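Side-chain contacts in arginase, mitochondrial (Medicago truncatula, PDB 6VSS), which hydrolyses L-arginine to urea and L-ornithine at a two-manganese centre, and also converts agmatine to putrescine: residues Asp271-Pro275 with Ser276-Gly280; Ala82-Pro85 with Pro86-Glu90; Lys105-Asp109 with Pro110-Thr114; Gly117-Ile121 with Glu122-Asp126; Arg206-Gly210 with Gly211-Arg215. One frame throughout, in Å; residues are numbered along the deposited sequence.

Contact 1 (Asp271-Pro275 with Ser276-Gly280). With MN (manganese (II) ion), chain I.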
loop_
_atom_site.group_PDB
_atom_site.type_symbol
_atom_site.label_atom_id
_atom_site.label_comp_id
_atom_site.label_asym_id
_atom_site.label_seq_id
_atom_site.Cartn_x
_atom_site.Cartn_y
_atom_site.Cartn_z
ATOM N N ASP B 271 11.133 17.743 -2.539
ATOM C CA ASP B 271 10.426 17.637 -3.853
ATOM C C ASP B 271 11.343 18.042 -4.994
ATOM O O ASP B 271 10.910 17.723 -6.104
ATOM C CB ASP B 271 9.072 18.332 -3.988
ATOM C CG ASP B 271 9.077 19.841 -4.040
ATOM O OD1 ASP B 271 10.087 20.463 -4.287
ATOM O OD2 ASP B 271 8.053 20.364 -3.749
ATOM N N SER B 272 12.584 18.489 -4.755
ATOM C CA SER B 272 13.643 18.555 -5.791
ATOM C C SER B 272 13.863 17.172 -6.414
ATOM O O SER B 272 14.096 17.083 -7.624
ATOM C CB SER B 272 14.941 19.119 -5.290
ATOM O OG SER B 272 15.524 18.326 -4.267
ATOM N N LEU B 273 13.731 16.123 -5.630
ATOM C CA LEU B 273 13.992 14.747 -6.116
ATOM C C LEU B 273 12.793 14.237 -6.882
ATOM O O LEU B 273 11.636 14.641 -6.580
ATOM C CB LEU B 273 14.248 13.831 -4.933
ATOM C CG LEU B 273 15.551 14.083 -4.190
ATOM C CD1 LEU B 273 15.520 13.422 -2.818
ATOM C CD2 LEU B 273 16.713 13.564 -5.002
ATOM N N ASP B 274 13.069 13.386 -7.868
ATOM C CA ASP B 274 11.994 12.736 -8.631
ATOM C C ASP B 274 11.072 12.045 -7.623
ATOM O O ASP B 274 11.486 11.496 -6.596
ATOM C CB ASP B 274 12.533 11.752 -9.641
ATOM C CG ASP B 274 11.453 11.390 -10.641
ATOM O OD1 ASP B 274 11.201 12.169 -11.570
ATOM O OD2 ASP B 274 10.873 10.317 -10.478
ATOM N N PRO B 275 9.754 12.100 -7.851
ATOM C CA PRO B 275 8.816 11.395 -6.982
ATOM C C PRO B 275 9.023 9.865 -6.957
ATOM O O PRO B 275 8.585 9.314 -6.055
ATOM C CB PRO B 275 7.437 11.701 -7.618
ATOM C CG PRO B 275 7.639 12.958 -8.375
ATOM C CD PRO B 275 9.071 12.928 -8.856
ATOM N N SER B 276 9.731 9.241 -7.889
ATOM C CA SER B 276 10.059 7.791 -7.822
ATOM C C SER B 276 10.992 7.540 -6.623
ATOM O O SER B 276 11.106 6.374 -6.175
ATOM C CB SER B 276 10.727 7.339 -9.074
ATOM O OG SER B 276 11.911 8.119 -9.319
ATOM N N ILE B 277 11.772 8.563 -6.258
ATOM C CA ILE B 277 12.789 8.544 -5.166
ATOM C C ILE B 277 12.154 9.059 -3.859
ATOM O O ILE B 277 12.411 8.499 -2.758
ATOM C CB ILE B 277 14.017 9.401 -5.591
ATOM C CG1 ILE B 277 14.630 9.001 -6.937
ATOM C CG2 ILE B 277 15.096 9.374 -4.551
ATOM C CD1 ILE B 277 14.798 7.522 -7.067
ATOM N N ALA B 278 11.371 10.109 -3.962
ATOM C CA ALA B 278 10.840 10.881 -2.827
ATOM C C ALA B 278 9.327 10.979 -2.940
ATOM O O ALA B 278 8.834 12.047 -3.201
ATOM C CB ALA B 278 11.471 12.247 -2.785
ATOM N N PRO B 279 8.568 9.880 -2.827
ATOM C CA PRO B 279 7.130 9.962 -2.933
ATOM C C PRO B 279 6.478 10.745 -1.784
ATOM O O PRO B 279 5.453 11.291 -1.966
ATOM C CB PRO B 279 6.662 8.502 -2.975
ATOM C CG PRO B 279 7.797 7.706 -2.435
ATOM C CD PRO B 279 9.046 8.531 -2.630
ATOM N N GLY B 280 7.152 10.797 -0.646
ATOM C CA GLY B 280 6.645 11.433 0.571
ATOM C C GLY B 280 6.769 12.938 0.496
ATOM O O GLY B 280 7.543 13.464 1.250
HETATM MN MN MN I . 9.013 22.381 -3.680
HETATM O O HOH W 1 9.421 14.144 -5.213
HETATM O O HOH W 2 8.551 24.452 -3.250
#
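Asp274 and Ser276 form the tight end of this turn. OD2 of Asp274 takes two bonds from the one serine: from Ser276 OG at 2.7 Å and from Ser276 N at 3.0 Å, the two donors arriving from opposite faces of the carboxylate plane. CG of Asp274 stands anti to its own N (chi1 -165°), which turns the carboxylate forward over the chain that follows. The backbone O of Asp274 is gripped twice as well, by Ile277 N from above the carbonyl plane and by Ala278 N, 3.0 Å away and within that plane. The turn belongs to the loop that follows strand 264-269 in the arginase fold; near the beginning of this loop lies the metal ligand Asp271. Its OD1 holds the manganese at 2.3 Å and its OD2 at 2.2 Å, with Asp184, His186, Asp269 and a water completing the site. Apolar contact within the loop is looser: Leu273 CB meets Ala278 CB at 3.9 Å, while Leu273 CD1 and Ile277 CG2 stand 4.4 Å apart. A water lies within hydrogen-bonding distance of both Leu273 O and Ala278 O. Solvent reaches the loop at Ser276 and Pro279, both partly exposed, although Ile277 of a second subunit packs on Ser276.

Contact 2 (Ala82-Pro85 with Pro86-Glu90)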
loop_
_atom_site.group_PDB
_atom_site.type_symbol
_atom_site.label_atom_id
_atom_site.label_comp_id
_atom_site.label_asym_id
_atom_site.label_seq_id
_atom_site.Cartn_x
_atom_site.Cartn_y
_atom_site.Cartn_z
ATOM N N ALA B 82 4.195 19.038 8.515
ATOM C CA ALA B 82 4.229 19.426 9.949
ATOM C C ALA B 82 4.701 18.244 10.815
ATOM O O ALA B 82 5.336 18.468 11.840
ATOM C CB ALA B 82 2.871 19.944 10.366
ATOM N N PHE B 83 4.537 17.000 10.339
ATOM C CA PHE B 83 4.805 15.794 11.143
ATOM C C PHE B 83 6.223 15.319 10.872
ATOM O O PHE B 83 6.656 14.336 11.501
ATOM C CB PHE B 83 3.771 14.695 10.852
ATOM C CG PHE B 83 2.350 15.110 11.129
ATOM C CD1 PHE B 83 1.935 15.419 12.407
ATOM C CD2 PHE B 83 1.436 15.269 10.106
ATOM C CE1 PHE B 83 0.640 15.858 12.653
ATOM C CE2 PHE B 83 0.117 15.635 10.360
ATOM C CZ PHE B 83 -0.267 15.957 11.625
ATOM N N ALA B 84 6.920 15.964 9.936
ATOM C CA ALA B 84 8.216 15.474 9.428
ATOM C C ALA B 84 9.338 15.393 10.477
ATOM O O ALA B 84 10.078 14.402 10.508
ATOM C CB ALA B 84 8.596 16.271 8.215
ATOM N N PRO B 85 9.650 16.418 11.306
ATOM C CA PRO B 85 10.930 16.388 11.999
ATOM C C PRO B 85 11.194 15.119 12.835
ATOM O O PRO B 85 12.267 14.553 12.679
ATOM C CB PRO B 85 10.941 17.710 12.766
ATOM C CG PRO B 85 10.062 18.628 11.949
ATOM C CD PRO B 85 8.961 17.702 11.468
ATOM N N PRO B 86 10.283 14.627 13.717
ATOM C CA PRO B 86 10.527 13.440 14.545
ATOM C C PRO B 86 10.722 12.173 13.704
ATOM O O PRO B 86 11.507 11.321 14.100
ATOM C CB PRO B 86 9.241 13.255 15.377
ATOM C CG PRO B 86 8.668 14.655 15.420
ATOM C CD PRO B 86 9.000 15.236 14.053
ATOM N N ARG B 87 10.076 12.114 12.546
ATOM C CA ARG B 87 10.229 10.974 11.589
ATOM C C ARG B 87 11.641 11.030 10.998
ATOM O O ARG B 87 12.263 10.006 10.917
ATOM C CB ARG B 87 9.120 10.986 10.530
ATOM C CG ARG B 87 7.768 10.561 11.083
ATOM C CD ARG B 87 7.740 9.079 11.414
ATOM N NE ARG B 87 7.500 8.277 10.210
ATOM C CZ ARG B 87 6.282 8.141 9.655
ATOM N NH1 ARG B 87 6.109 7.398 8.570
ATOM N NH2 ARG B 87 5.239 8.757 10.199
ATOM N N ILE B 88 12.116 12.227 10.675
ATOM C CA ILE B 88 13.507 12.367 10.137
ATOM C C ILE B 88 14.524 11.986 11.222
ATOM O O ILE B 88 15.378 11.125 10.933
ATOM C CB ILE B 88 13.757 13.761 9.566
ATOM C CG1 ILE B 88 12.826 14.081 8.398
ATOM C CG2 ILE B 88 15.212 13.919 9.141
ATOM C CD1 ILE B 88 12.790 15.592 8.131
ATOM N N ARG B 89 14.417 12.483 12.449
ATOM C CA ARG B 89 15.402 12.058 13.489
ATOM C C ARG B 89 15.385 10.536 13.659
ATOM O O ARG B 89 16.422 9.932 13.874
ATOM C CB ARG B 89 15.172 12.756 14.817
ATOM C CG ARG B 89 15.371 14.252 14.686
ATOM C CD ARG B 89 15.274 14.966 15.979
ATOM N NE ARG B 89 13.898 14.900 16.398
ATOM C CZ ARG B 89 13.000 15.874 16.197
ATOM N NH1 ARG B 89 13.360 17.011 15.648
ATOM N NH2 ARG B 89 11.783 15.743 16.642
ATOM N N GLU B 90 14.232 9.937 13.737
ATOM C CA GLU B 90 14.205 8.477 13.928
ATOM C C GLU B 90 14.959 7.819 12.760
ATOM O O GLU B 90 15.636 6.838 12.978
ATOM C CB GLU B 90 12.769 7.966 14.011
ATOM C CG GLU B 90 12.744 6.489 13.762
ATOM C CD GLU B 90 11.384 5.867 13.896
ATOM O OE1 GLU B 90 10.594 5.979 12.942
ATOM O OE2 GLU B 90 11.122 5.320 14.966
#
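Pro85 and Arg89 sit one turn apart on helix 84-92, near its start, and the arginine folds back over the proline's carbonyl. Arg89 N donates to Pro85 O at 3.0 Å, the ordinary i to i+4 bond. From there the side chain can be followed outward: CB of Arg89 lies 4.0 Å from Pro85 O, and CG passes closer to the same oxygen. After an extended chi2, the bend at chi3 (-69°) swings the guanidinium back along the helix. Arg89 NE then lies 4.1 Å from Pro85 O, and this oxygen stands 3.8 Å from Arg89 CZ, over the centre of one guanidinium face. At the tip NH1 reaches Pro85 CB, while NH2 comes near Pro85 C. The charge is used outward: NH1 pairs with Asp118 of strand 113-118, and NE with Glu122 of a fourth subunit. A leucine here would probably leave Asp118 and that Glu122 without this positive partner and weaken the tie between subunits. On another side of the helix, Ile88 N bonds Ala84 O, and Ile88 CD1 touches Ala84 CB at 4.2 Å. The two proline rings lie side by side, pointing the same way, with Pro85 CB a tight 3.4 Å from Pro86 CD.

Contact 3 (Lys105-Asp109 with Pro110-Thr114)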
loop_
_atom_site.group_PDB
_atom_site.type_symbol
_atom_site.label_atom_id
_atom_site.label_comp_id
_atom_site.label_asym_id
_atom_site.label_seq_id
_atom_site.Cartn_x
_atom_site.Cartn_y
_atom_site.Cartn_z
ATOM N N LYS B 105 32.442 10.589 7.806
ATOM C CA LYS B 105 32.199 11.205 9.143
ATOM C C LYS B 105 31.324 10.280 10.025
ATOM O O LYS B 105 30.440 9.553 9.515
ATOM C CB LYS B 105 31.685 12.636 8.995
ATOM C CG LYS B 105 32.690 13.633 8.405
ATOM C CD LYS B 105 32.527 15.062 8.938
ATOM C CE LYS B 105 33.408 16.073 8.242
ATOM N NZ LYS B 105 33.062 17.455 8.636
ATOM N N ASN B 106 31.591 10.268 11.324
ATOM C CA ASN B 106 30.899 9.405 12.318
ATOM C C ASN B 106 29.754 10.191 13.005
ATOM O O ASN B 106 29.994 11.034 13.913
ATOM C CB ASN B 106 31.925 8.791 13.283
ATOM C CG ASN B 106 31.339 7.720 14.187
ATOM O OD1 ASN B 106 30.128 7.454 14.197
ATOM N ND2 ASN B 106 32.200 7.102 14.974
ATOM N N LEU B 107 28.512 9.844 12.671
ATOM C CA LEU B 107 27.291 10.471 13.244
ATOM C C LEU B 107 27.153 10.166 14.746
ATOM O O LEU B 107 26.486 10.949 15.439
ATOM C CB LEU B 107 26.091 9.970 12.441
ATOM C CG LEU B 107 26.172 10.322 10.948
ATOM C CD1 LEU B 107 25.150 9.539 10.134
ATOM C CD2 LEU B 107 26.021 11.827 10.735
ATOM N N ARG B 108 27.773 9.104 15.259
ATOM C CA ARG B 108 27.883 8.854 16.726
ATOM C C ARG B 108 28.697 9.950 17.418
ATOM O O ARG B 108 28.513 10.147 18.621
ATOM C CB ARG B 108 28.584 7.530 17.020
ATOM C CG ARG B 108 27.732 6.319 16.718
ATOM C CD ARG B 108 28.521 5.058 17.043
ATOM N NE ARG B 108 27.927 3.927 16.356
ATOM C CZ ARG B 108 26.676 3.532 16.548
ATOM N NH1 ARG B 108 25.900 4.151 17.425
ATOM N NH2 ARG B 108 26.197 2.508 15.870
ATOM N N ASP B 109 29.614 10.609 16.732
ATOM C CA ASP B 109 30.310 11.750 17.353
ATOM C C ASP B 109 29.310 12.905 17.447
ATOM O O ASP B 109 28.834 13.378 16.437
ATOM C CB ASP B 109 31.608 11.999 16.602
ATOM C CG ASP B 109 32.484 13.091 17.179
ATOM O OD1 ASP B 109 31.995 13.904 18.010
ATOM O OD2 ASP B 109 33.645 13.164 16.742
ATOM N N PRO B 110 28.942 13.405 18.654
ATOM C CA PRO B 110 28.067 14.560 18.790
ATOM C C PRO B 110 28.571 15.834 18.117
ATOM O O PRO B 110 27.765 16.703 17.833
ATOM C CB PRO B 110 28.022 14.824 20.292
ATOM C CG PRO B 110 28.300 13.484 20.888
ATOM C CD PRO B 110 29.317 12.865 19.964
ATOM N N ARG B 111 29.861 15.908 17.839
ATOM C CA ARG B 111 30.445 17.119 17.232
ATOM C C ARG B 111 30.095 17.115 15.746
ATOM O O ARG B 111 30.184 18.119 15.122
ATOM C CB ARG B 111 31.953 17.119 17.469
ATOM C CG ARG B 111 32.338 17.154 18.939
ATOM C CD ARG B 111 33.845 16.995 19.088
ATOM N NE ARG B 111 34.252 15.676 18.636
ATOM C CZ ARG B 111 35.454 15.155 18.824
ATOM N NH1 ARG B 111 36.385 15.843 19.471
ATOM N NH2 ARG B 111 35.721 13.945 18.348
ATOM N N VAL B 112 29.721 15.970 15.209
ATOM C CA VAL B 112 29.284 15.863 13.795
ATOM C C VAL B 112 27.808 16.230 13.682
ATOM O O VAL B 112 27.443 16.903 12.726
ATOM C CB VAL B 112 29.543 14.454 13.261
ATOM C CG1 VAL B 112 29.063 14.351 11.830
ATOM C CG2 VAL B 112 31.015 14.126 13.394
ATOM N N ILE B 113 26.972 15.746 14.588
ATOM C CA ILE B 113 25.514 16.055 14.510
ATOM C C ILE B 113 24.878 15.893 15.884
ATOM O O ILE B 113 25.223 14.964 16.617
ATOM C CB ILE B 113 24.826 15.205 13.429
ATOM C CG1 ILE B 113 23.427 15.751 13.138
ATOM C CG2 ILE B 113 24.814 13.720 13.849
ATOM C CD1 ILE B 113 22.685 14.935 12.135
ATOM N N THR B 114 23.981 16.812 16.222
ATOM C CA THR B 114 23.291 16.757 17.512
ATOM C C THR B 114 21.856 17.256 17.312
ATOM O O THR B 114 21.644 18.171 16.500
ATOM C CB THR B 114 24.143 17.527 18.531
ATOM O OG1 THR B 114 23.664 17.205 19.824
ATOM C CG2 THR B 114 24.033 19.021 18.415
#
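A type I beta turn from Asn106 to Asp109, followed by a short helical bend, leads the chain into strand 113-118, the outermost of the sheet within this chain, and Asp109 ties the two pieces together through Arg111. The arginine grips the carboxylate side-on with two nitrogens: Arg111 NE reaches Asp109 OD1 on its syn lone pair at 2.9 Å, and NH2 reaches Asp109 OD2 at 2.7 Å. The two planes lie 38° apart. With chi1 at -176°, CG of Asp109 swings away from N and lies beside the carbonyl carbon, putting OD1 within reach of Arg111 N, which donates from above the carboxylate plane. An alanine in place of Asp109 would probably leave Arg111 NE and NH2 without these acceptors and the arginine's charge without a mate. Arg111 NH1 bonds Gly58 O. Asp109 O in turn accepts from Val112 N at 3.0 Å.

On the other side of the bend Val112 points back at the turn, with CG2 3.3 Å from Asn106 O and CG1 against Leu107 CD2. The same Leu107 methyl meets Ile113 CG2 at 3.8 Å. The Arg108 side chain lies about 6 Å from that of Asn98, which binds L-ornithine. Within the turn, Asp109 N bonds Asn106 O, while Asn106 OD1 accepts from Arg108 N and also bonds Ser99 OG: an Asx turn overlaid on the beta turn.

Contact 4 (Gly117-Ile121 with Glu122-Asp126)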
loop_
_atom_site.group_PDB
_atom_site.type_symbol
_atom_site.label_atom_id
_atom_site.label_comp_id
_atom_site.label_asym_id
_atom_site.label_seq_id
_atom_site.Cartn_x
_atom_site.Cartn_y
_atom_site.Cartn_z
ATOM N N GLY B 117 16.070 20.381 19.216
ATOM C CA GLY B 117 14.666 19.973 19.395
ATOM C C GLY B 117 13.724 20.726 18.481
ATOM O O GLY B 117 14.190 21.258 17.501
ATOM N N ASP B 118 12.430 20.690 18.789
ATOM C CA ASP B 118 11.359 21.169 17.924
ATOM C C ASP B 118 10.813 22.431 18.580
ATOM O O ASP B 118 10.562 22.414 19.786
ATOM C CB ASP B 118 10.293 20.092 17.719
ATOM C CG ASP B 118 10.720 18.949 16.831
ATOM O OD1 ASP B 118 11.866 18.926 16.404
ATOM O OD2 ASP B 118 9.888 18.098 16.562
ATOM N N VAL B 119 10.672 23.497 17.809
ATOM C CA VAL B 119 9.791 24.633 18.183
ATOM C C VAL B 119 8.354 24.111 18.190
ATOM O O VAL B 119 7.879 23.690 17.138
ATOM C CB VAL B 119 9.890 25.809 17.207
ATOM C CG1 VAL B 119 8.905 26.920 17.600
ATOM C CG2 VAL B 119 11.324 26.316 17.093
ATOM N N PRO B 120 7.637 24.208 19.338
ATOM C CA PRO B 120 6.255 23.728 19.481
ATOM C C PRO B 120 5.204 24.630 18.822
ATOM O O PRO B 120 4.426 25.388 19.491
ATOM C CB PRO B 120 6.073 23.694 21.005
ATOM C CG PRO B 120 6.956 24.808 21.508
ATOM C CD PRO B 120 8.154 24.808 20.577
ATOM N N ILE B 121 5.178 24.527 17.492
ATOM C CA ILE B 121 4.386 25.401 16.592
ATOM C C ILE B 121 2.894 25.292 16.959
ATOM O O ILE B 121 2.231 26.345 17.143
ATOM C CB ILE B 121 4.660 25.005 15.125
ATOM C CG1 ILE B 121 6.126 25.231 14.747
ATOM C CG2 ILE B 121 3.714 25.757 14.197
ATOM C CD1 ILE B 121 6.570 26.692 14.865
ATOM N N GLU B 122 2.385 24.061 17.025
ATOM C CA GLU B 122 0.950 23.768 17.274
ATOM C C GLU B 122 0.514 24.464 18.574
ATOM O O GLU B 122 -0.485 25.193 18.563
ATOM C CB GLU B 122 0.721 22.244 17.292
ATOM C CG GLU B 122 -0.664 21.800 17.793
ATOM C CD GLU B 122 -1.051 20.304 17.706
ATOM O OE1 GLU B 122 -0.184 19.397 17.811
ATOM O OE2 GLU B 122 -2.255 20.022 17.582
ATOM N N GLU B 123 1.200 24.239 19.680
ATOM C CA GLU B 123 0.818 24.824 20.998
ATOM C C GLU B 123 0.868 26.367 20.987
ATOM O O GLU B 123 -0.021 27.028 21.600
ATOM C CB GLU B 123 1.709 24.257 22.092
ATOM C CG GLU B 123 1.555 22.752 22.273
ATOM C CD GLU B 123 2.526 21.883 21.467
ATOM O OE1 GLU B 123 3.192 22.409 20.524
ATOM O OE2 GLU B 123 2.594 20.653 21.755
ATOM N N ILE B 124 1.815 26.938 20.272
ATOM C CA ILE B 124 1.913 28.411 20.128
ATOM C C ILE B 124 0.769 28.931 19.263
ATOM O O ILE B 124 0.113 29.906 19.701
ATOM C CB ILE B 124 3.264 28.828 19.568
ATOM C CG1 ILE B 124 4.363 28.529 20.585
ATOM C CG2 ILE B 124 3.205 30.295 19.172
ATOM C CD1 ILE B 124 5.729 28.543 19.969
ATOM N N ARG B 125 0.554 28.355 18.080
ATOM C CA ARG B 125 -0.576 28.773 17.202
ATOM C C ARG B 125 -1.840 28.674 18.059
ATOM O O ARG B 125 -2.657 29.586 18.014
ATOM C CB ARG B 125 -0.746 27.891 15.956
ATOM C CG ARG B 125 0.040 28.359 14.739
ATOM C CD ARG B 125 -0.098 27.563 13.442
ATOM N NE ARG B 125 -1.438 27.365 12.861
ATOM C CZ ARG B 125 -2.192 28.296 12.250
ATOM N NH1 ARG B 125 -3.362 27.963 11.735
ATOM N NH2 ARG B 125 -1.804 29.558 12.182
ATOM N N ASP B 126 -1.986 27.594 18.821
ATOM C CA ASP B 126 -3.203 27.358 19.649
ATOM C C ASP B 126 -3.376 28.434 20.748
ATOM O O ASP B 126 -4.375 28.360 21.417
ATOM C CB ASP B 126 -3.238 25.957 20.290
ATOM C CG ASP B 126 -4.579 25.667 20.976
ATOM O OD1 ASP B 126 -5.623 25.915 20.352
ATOM O OD2 ASP B 126 -4.582 25.255 22.140
#
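Ile124 and Pro120 meet through both backbone and side chain where strand 113-118 gives way to helix 121-125. The backbone bonds come first. Ile124 N donates to Pro120 O at 3.1 Å, and Arg125 N donates to Ile121 O at 2.8 Å. Pro120 holds the N-cap position and is also the centre of an inverse gamma turn, closed by a weak bond from Ile121 N to Val119 O.

The apolar contacts gather on Ile124. Its CG1 is anti to the carbonyl carbon (chi1 -67°), which carries CD1 back toward the cap; CD1 of Ile124 touches Pro120 CG at 4.2 Å and Val119 CG1 at 4.3 Å. Leu134 of helix 131-146 packs on the same isoleucine. Arg125 runs its CB and CG past Ile121 O, with Arg125 CD 4.3 Å from Ile121 CG2.

Among the polar side chains, Glu123 doubles back at chi2 (92°), and Glu123 OE1 comes to rest 3.2 Å from Pro120 CB. Its OE2 makes a weak hydrogen bond to Asp118 N of a fourth subunit. The chemistry thus divides this short stretch. The isoleucines turn to the chain's own interior, while Glu122 returns the salt bridge to Arg89 of the fourth subunit and, just past the helix, Asp126 pairs with Lys50 and Arg46 of that subunit, which is likely to help hold the two chains together.

Contact 5 (Arg206-Gly210 with Gly211-Arg215)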
loop_
_atom_site.group_PDB
_atom_site.type_symbol
_atom_site.label_atom_id
_atom_site.label_comp_id
_atom_site.label_asym_id
_atom_site.label_seq_id
_atom_site.Cartn_x
_atom_site.Cartn_y
_atom_site.Cartn_z
ATOM N N ARG B 206 10.443 36.760 -0.085
ATOM C CA ARG B 206 10.666 37.443 1.218
ATOM C C ARG B 206 12.171 37.655 1.395
ATOM O O ARG B 206 12.622 38.796 1.681
ATOM C CB ARG B 206 10.044 36.619 2.344
ATOM C CG ARG B 206 8.554 36.336 2.177
ATOM C CD ARG B 206 7.670 37.569 2.233
ATOM N NE ARG B 206 7.394 38.159 0.920
ATOM C CZ ARG B 206 6.474 37.750 0.042
ATOM N NH1 ARG B 206 5.687 36.707 0.276
ATOM N NH2 ARG B 206 6.372 38.385 -1.115
ATOM N N ILE B 207 12.950 36.605 1.165
ATOM C CA ILE B 207 14.402 36.607 1.489
ATOM C C ILE B 207 15.029 37.658 0.594
ATOM O O ILE B 207 15.631 38.590 1.126
ATOM C CB ILE B 207 15.015 35.205 1.329
ATOM C CG1 ILE B 207 14.630 34.275 2.481
ATOM C CG2 ILE B 207 16.505 35.278 1.141
ATOM C CD1 ILE B 207 14.787 32.781 2.150
ATOM N N MET B 208 14.854 37.502 -0.716
ATOM C CA MET B 208 15.403 38.419 -1.730
ATOM C C MET B 208 14.900 39.855 -1.465
ATOM O O MET B 208 15.726 40.755 -1.465
ATOM C CB MET B 208 15.023 37.969 -3.144
ATOM C CG MET B 208 15.722 36.694 -3.628
ATOM S SD MET B 208 17.389 36.331 -2.980
ATOM C CE MET B 208 18.342 37.080 -4.304
ATOM N N GLU B 209 13.601 40.072 -1.231
ATOM C CA GLU B 209 13.062 41.416 -0.905
ATOM C C GLU B 209 13.888 42.018 0.225
ATOM O O GLU B 209 14.116 43.202 0.154
ATOM C CB GLU B 209 11.607 41.390 -0.425
ATOM C CG GLU B 209 10.618 41.096 -1.519
ATOM C CD GLU B 209 9.299 40.476 -1.097
ATOM O OE1 GLU B 209 8.528 40.089 -2.005
ATOM O OE2 GLU B 209 9.022 40.406 0.128
ATOM N N GLY B 210 14.228 41.226 1.252
ATOM C CA GLY B 210 14.934 41.659 2.471
ATOM C C GLY B 210 16.415 41.890 2.247
ATOM O O GLY B 210 17.083 42.363 3.188
ATOM N N GLY B 211 16.926 41.572 1.050
ATOM C CA GLY B 211 18.371 41.548 0.750
ATOM C C GLY B 211 19.103 40.660 1.731
ATOM O O GLY B 211 20.208 40.963 2.075
ATOM N N TYR B 212 18.499 39.593 2.232
ATOM C CA TYR B 212 19.169 38.719 3.231
ATOM C C TYR B 212 20.138 37.815 2.497
ATOM O O TYR B 212 21.006 37.274 3.126
ATOM C CB TYR B 212 18.153 37.911 4.037
ATOM C CG TYR B 212 17.243 38.769 4.873
ATOM C CD1 TYR B 212 17.765 39.527 5.911
ATOM C CD2 TYR B 212 15.878 38.849 4.613
ATOM C CE1 TYR B 212 16.950 40.314 6.700
ATOM C CE2 TYR B 212 15.048 39.635 5.402
ATOM C CZ TYR B 212 15.594 40.372 6.442
ATOM O OH TYR B 212 14.817 41.165 7.223
ATOM N N ALA B 213 19.956 37.654 1.190
ATOM C CA ALA B 213 20.785 36.774 0.333
ATOM C C ALA B 213 21.338 37.579 -0.845
ATOM O O ALA B 213 20.651 38.520 -1.276
ATOM C CB ALA B 213 19.990 35.589 -0.128
ATOM N N ARG B 214 22.547 37.242 -1.304
ATOM C CA ARG B 214 23.156 37.846 -2.519
ATOM C C ARG B 214 22.909 36.901 -3.697
ATOM O O ARG B 214 21.985 37.136 -4.427
ATOM C CB ARG B 214 24.633 38.125 -2.266
ATOM C CG ARG B 214 25.380 38.689 -3.465
ATOM C CD ARG B 214 26.834 38.896 -3.093
ATOM N NE ARG B 214 27.460 37.603 -2.868
ATOM C CZ ARG B 214 28.728 37.334 -3.073
ATOM N NH1 ARG B 214 29.546 38.286 -3.494
ATOM N NH2 ARG B 214 29.168 36.107 -2.845
ATOM N N ARG B 215 23.672 35.828 -3.812
ATOM C CA ARG B 215 23.418 34.767 -4.793
ATOM C C ARG B 215 22.362 33.810 -4.242
ATOM O O ARG B 215 22.236 33.640 -3.002
ATOM C CB ARG B 215 24.734 34.077 -5.118
ATOM C CG ARG B 215 25.746 35.031 -5.745
ATOM C CD ARG B 215 26.987 34.304 -6.204
ATOM N NE ARG B 215 26.675 33.323 -7.221
ATOM C CZ ARG B 215 27.427 32.268 -7.504
ATOM N NH1 ARG B 215 28.559 32.032 -6.855
ATOM N NH2 ARG B 215 27.050 31.450 -8.459
#
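A Schellman motif ends helix 203-209 and turns the chain into strand 213-221, within the beta-alpha-beta unit that starts at strand 178-183. Two bonds run back into the last helical turn: Gly211 N to Met208 O at 2.9 Å, and Tyr212 N to Ile207 O at 3.2 Å. Both donors stand above the plane of the carbonyl they meet. Gly211 makes the reversal at positive phi (54°), where a side chain would be pressed close to Gly210 O.

Gly210 has its own reason to be bare. The Tyr212 ring lies over this residue, with Gly210 O 3.8 Å above the middle of one face and Gly210 CA 3.6 Å from Tyr212 CE2; a beta carbon on Gly210 would run into that ring atom. Phe164, Arg168 and Ser171 of helix 163-174 also pack on the tyrosine.

On the helix itself Arg206 holds Glu209 side-on: NE to OE2 of Glu209 runs in the guanidinium plane, and NH2 goes to OE1. Arg206 also makes a cation-pi contact with Tyr197 and bonds its carbonyl.

Beyond the turn, Ala213 tucks its methyl back under the helix. Its CB meets Ile207 CG2 at 3.7 Å and Met208 SD at 3.9 Å. Ile180 of strand 178-183 packs on both Ile207 and Ala213. The Met208 side chain lies about 4 Å from that of Leu189, an L-ornithine-binding residue. Met208 starts out away from the strand, but the bend at chi2 brings SD round to Ala213 CB, and chi3 then carries Met208 CE to 3.6 Å from Arg214 O.

All five contacts are local and lie in series along the chain; none nests in or crosses another. Contact 2 comes first, early on helix 84-92. Contact 3 closes the loop that leads from this helix into strand 113-118, and contact 4 takes the chain from the far end of that strand into helix 121-125. Contacts 2 and 4 touch through the Arg89-Asp118 salt bridge, and both reach the fourth subunit. Contact 5 joins helix 203-209 to strand 213-221 on the same parallel sheet, its centre about 32 Å from that of contact 3. Contact 1 comes last, in the loop after strand 264-269 beside the manganese.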